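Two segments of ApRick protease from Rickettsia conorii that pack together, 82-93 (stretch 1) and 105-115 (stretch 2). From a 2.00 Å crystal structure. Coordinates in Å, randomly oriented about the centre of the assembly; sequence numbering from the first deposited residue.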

# COMPACT_ATOMS: atom_id res chain seq x y z
N SER A 82 -8.05 -23.13 -3.01
CA SER A 82 -8.06 -21.69 -3.18
C SER A 82 -9.27 -21.03 -2.50
O SER A 82 -10.39 -21.51 -2.62
CB SER A 82 -8.07 -21.35 -4.68
OG SER A 82 -8.49 -20.01 -4.91
N VAL A 83 -8.98 -20.04 -1.68
CA VAL A 83 -9.99 -19.23 -0.99
C VAL A 83 -9.65 -17.77 -1.27
O VAL A 83 -8.60 -17.29 -0.85
CB VAL A 83 -9.99 -19.43 0.54
CG1 VAL A 83 -11.04 -18.52 1.21
CG2 VAL A 83 -10.29 -20.87 0.96
N VAL A 84 -10.53 -17.09 -2.01
CA VAL A 84 -10.31 -15.71 -2.38
C VAL A 84 -11.30 -14.86 -1.57
O VAL A 84 -12.53 -14.99 -1.73
CB VAL A 84 -10.51 -15.49 -3.89
CG1 VAL A 84 -10.28 -14.01 -4.25
CG2 VAL A 84 -9.58 -16.40 -4.67
N ILE A 85 -10.73 -14.00 -0.75
CA ILE A 85 -11.44 -12.92 -0.06
C ILE A 85 -10.51 -11.68 -0.19
O ILE A 85 -9.62 -11.47 0.65
CB ILE A 85 -11.61 -13.20 1.44
CG1 ILE A 85 -12.42 -14.51 1.65
CG2 ILE A 85 -12.35 -12.04 2.10
CD1 ILE A 85 -12.37 -15.01 3.06
N GLY A 86 -10.67 -10.90 -1.24
CA GLY A 86 -9.71 -9.85 -1.58
C GLY A 86 -8.47 -10.47 -2.19
O GLY A 86 -8.27 -10.41 -3.40
N LYS A 87 -7.65 -11.09 -1.37
CA LYS A 87 -6.53 -11.84 -1.94
C LYS A 87 -6.82 -13.33 -1.92
O LYS A 87 -7.74 -13.80 -1.21
CB LYS A 87 -5.24 -11.57 -1.21
CG LYS A 87 -5.20 -12.01 0.23
CD LYS A 87 -3.81 -11.78 0.81
CE LYS A 87 -2.87 -12.92 0.55
NZ LYS A 87 -1.47 -12.47 0.83
N GLU A 88 -5.99 -14.05 -2.67
CA GLU A 88 -6.11 -15.48 -2.79
C GLU A 88 -5.29 -16.14 -1.72
O GLU A 88 -4.12 -15.90 -1.62
CB GLU A 88 -5.64 -15.95 -4.14
CG GLU A 88 -5.86 -17.45 -4.26
CD GLU A 88 -5.59 -17.97 -5.65
OE1 GLU A 88 -5.04 -17.24 -6.49
OE2 GLU A 88 -5.96 -19.11 -5.92
N PHE A 89 -5.91 -16.99 -0.91
CA PHE A 89 -5.19 -17.81 0.05
C PHE A 89 -5.20 -19.24 -0.46
O PHE A 89 -6.17 -19.69 -1.08
CB PHE A 89 -5.87 -17.70 1.41
CG PHE A 89 -5.90 -16.31 2.00
CD1 PHE A 89 -7.00 -15.44 1.79
CD2 PHE A 89 -4.88 -15.89 2.82
CE1 PHE A 89 -7.04 -14.18 2.37
CE2 PHE A 89 -4.92 -14.64 3.41
CZ PHE A 89 -5.99 -13.79 3.20
N LYS A 90 -4.10 -19.96 -0.22
CA LYS A 90 -3.91 -21.28 -0.78
C LYS A 90 -3.85 -22.34 0.30
O LYS A 90 -3.34 -22.09 1.38
CB LYS A 90 -2.64 -21.33 -1.63
CG LYS A 90 -2.58 -20.31 -2.76
CD LYS A 90 -3.63 -20.52 -3.85
CE LYS A 90 -3.53 -21.87 -4.56
NZ LYS A 90 -2.25 -22.04 -5.28
N ASN A 91 -4.41 -23.50 -0.02
CA ASN A 91 -4.39 -24.69 0.83
C ASN A 91 -4.79 -24.41 2.25
O ASN A 91 -4.03 -24.57 3.16
CB ASN A 91 -3.01 -25.33 0.78
CG ASN A 91 -2.61 -25.70 -0.63
OD1 ASN A 91 -3.38 -26.31 -1.37
ND2 ASN A 91 -1.42 -25.28 -1.04
N ILE A 92 -6.03 -23.96 2.40
CA ILE A 92 -6.59 -23.53 3.62
C ILE A 92 -7.31 -24.71 4.24
O ILE A 92 -8.06 -25.46 3.61
CB ILE A 92 -7.60 -22.40 3.37
CG1 ILE A 92 -6.87 -21.22 2.72
CG2 ILE A 92 -8.37 -22.03 4.67
CD1 ILE A 92 -5.66 -20.77 3.53
N LYS A 93 -7.05 -24.88 5.53
CA LYS A 93 -7.59 -26.03 6.28
C LYS A 93 -9.06 -25.83 6.54
O LYS A 93 -9.50 -24.74 6.94
CB LYS A 93 -6.86 -26.14 7.63
CG LYS A 93 -6.55 -27.54 8.11
CD LYS A 93 -6.30 -27.59 9.62
CE LYS A 93 -6.10 -29.01 10.14
NZ LYS A 93 -4.73 -29.53 9.84
N LEU A 105 -18.55 -21.62 8.36
CA LEU A 105 -17.87 -20.74 9.28
C LEU A 105 -16.48 -20.47 8.81
O LEU A 105 -15.73 -21.36 8.52
CB LEU A 105 -17.80 -21.35 10.70
CG LEU A 105 -19.15 -21.74 11.35
CD1 LEU A 105 -18.93 -22.41 12.71
CD2 LEU A 105 -20.06 -20.54 11.50
N LEU A 106 -16.11 -19.21 8.91
CA LEU A 106 -14.76 -18.80 8.70
C LEU A 106 -14.20 -18.45 10.06
O LEU A 106 -14.76 -17.62 10.79
CB LEU A 106 -14.83 -17.52 7.84
CG LEU A 106 -13.61 -17.11 7.05
CD1 LEU A 106 -14.05 -15.99 6.10
CD2 LEU A 106 -12.57 -16.60 7.99
N GLY A 107 -13.05 -19.01 10.37
CA GLY A 107 -12.50 -18.90 11.74
C GLY A 107 -11.19 -18.16 11.76
O GLY A 107 -10.77 -17.56 10.75
N MET A 108 -10.55 -18.20 12.92
CA MET A 108 -9.35 -17.42 13.18
C MET A 108 -8.19 -17.89 12.39
O MET A 108 -7.30 -17.07 12.10
CB MET A 108 -8.99 -17.48 14.69
CG MET A 108 -9.94 -16.72 15.55
SD MET A 108 -9.92 -14.96 15.08
CE MET A 108 -8.24 -14.53 15.25
N SER A 109 -8.11 -19.19 12.06
CA SER A 109 -6.91 -19.62 11.28
C SER A 109 -6.79 -18.90 9.92
O SER A 109 -5.72 -18.46 9.55
CB SER A 109 -6.85 -21.12 11.09
OG SER A 109 -7.10 -21.73 12.36
N LEU A 110 -7.92 -18.67 9.23
CA LEU A 110 -7.87 -17.87 8.00
C LEU A 110 -7.76 -16.35 8.33
O LEU A 110 -6.98 -15.61 7.71
CB LEU A 110 -9.03 -18.18 7.08
CG LEU A 110 -9.09 -17.47 5.71
CD1 LEU A 110 -7.86 -17.68 4.86
CD2 LEU A 110 -10.29 -17.94 4.92
N LEU A 111 -8.55 -15.88 9.29
CA LEU A 111 -8.64 -14.44 9.56
C LEU A 111 -7.31 -13.85 10.02
O LEU A 111 -7.00 -12.71 9.68
CB LEU A 111 -9.66 -14.18 10.62
CG LEU A 111 -11.10 -14.34 10.13
CD1 LEU A 111 -12.02 -14.31 11.31
CD2 LEU A 111 -11.51 -13.25 9.15
N GLU A 112 -6.52 -14.67 10.75
CA GLU A 112 -5.21 -14.29 11.22
C GLU A 112 -4.22 -14.09 10.14
O GLU A 112 -3.20 -13.46 10.36
CB GLU A 112 -4.61 -15.37 12.17
CG GLU A 112 -5.13 -15.23 13.55
CD GLU A 112 -4.82 -16.44 14.45
OE1 GLU A 112 -4.21 -17.44 13.98
OE2 GLU A 112 -5.21 -16.37 15.65
N ARG A 113 -4.47 -14.63 8.97
CA ARG A 113 -3.54 -14.46 7.88
C ARG A 113 -3.63 -13.09 7.21
O ARG A 113 -2.71 -12.71 6.48
CB ARG A 113 -3.80 -15.52 6.83
CG ARG A 113 -3.51 -16.94 7.25
CD ARG A 113 -4.14 -17.81 6.20
NE ARG A 113 -3.89 -19.21 6.43
CZ ARG A 113 -2.98 -19.92 5.77
NH1 ARG A 113 -2.22 -19.35 4.85
NH2 ARG A 113 -2.84 -21.20 6.06
N PHE A 114 -4.72 -12.36 7.42
CA PHE A 114 -4.81 -10.99 6.86
C PHE A 114 -3.82 -10.04 7.55
O PHE A 114 -3.67 -10.09 8.79
CB PHE A 114 -6.18 -10.41 7.05
CG PHE A 114 -7.19 -10.93 6.05
CD1 PHE A 114 -7.85 -12.10 6.30
CD2 PHE A 114 -7.40 -10.30 4.85
CE1 PHE A 114 -8.80 -12.58 5.41
CE2 PHE A 114 -8.30 -10.80 3.92
CZ PHE A 114 -9.01 -11.93 4.22
N LYS A 115 -3.28 -9.10 6.79
CA LYS A 115 -2.38 -8.07 7.36
C LYS A 115 -3.09 -7.35 8.50
O LYS A 115 -2.49 -7.06 9.52
CB LYS A 115 -1.96 -7.08 6.29
CG LYS A 115 -0.78 -6.19 6.55
CD LYS A 115 0.49 -6.85 7.05
CE LYS A 115 0.95 -7.97 6.13
NZ LYS A 115 1.15 -7.50 4.74
O HOH W 1 -1.73 -13.22 3.93

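The contact is centred on Phe-89 and Leu-110, both buried. Leu-110 leaves its short helix sideways, but its chi1 t, chi2 p rotamer brings the branched end up to stretch 1: CD1 sits over one face of the Phe-89 ring, 4.0 Å from its centroid in a CH-pi contact, while CD2 lies 3.8 Å from CG1 of Val-83 and 4.0 Å from CD1 of Ile-85. A forked leucine can thus touch the ring and the aliphatic side chains beside it at once. Val-83, Ile-85 and Phe-89 all point toward stretch 2 from a hairpin in which Val-83 and Phe-89 are paired by two backbone hydrogen bonds.

Phe-89 also turns an edge to the face of Phe-114, with centroids 4.9 Å apart and planes at 62°. At the edge of the Phe-114 ring, CE2 approaches the backbone O of Ile-85 at 3.6 Å. Ile-85 reaches farther with CD1, which meets CD1 of Leu-106 at 3.6 Å.

Toward solvent, Ile-92 CD1 lies over one face of the Arg-113 guanidinium, 3.6 Å from CZ, so the exposed arginine covers apolar surface. No direct hydrogen bond joins the stretches; instead, water 1 donates to Arg-113 O (2.8 Å from the water O) and accepts from Lys-87 NZ (3.2 Å from the same O).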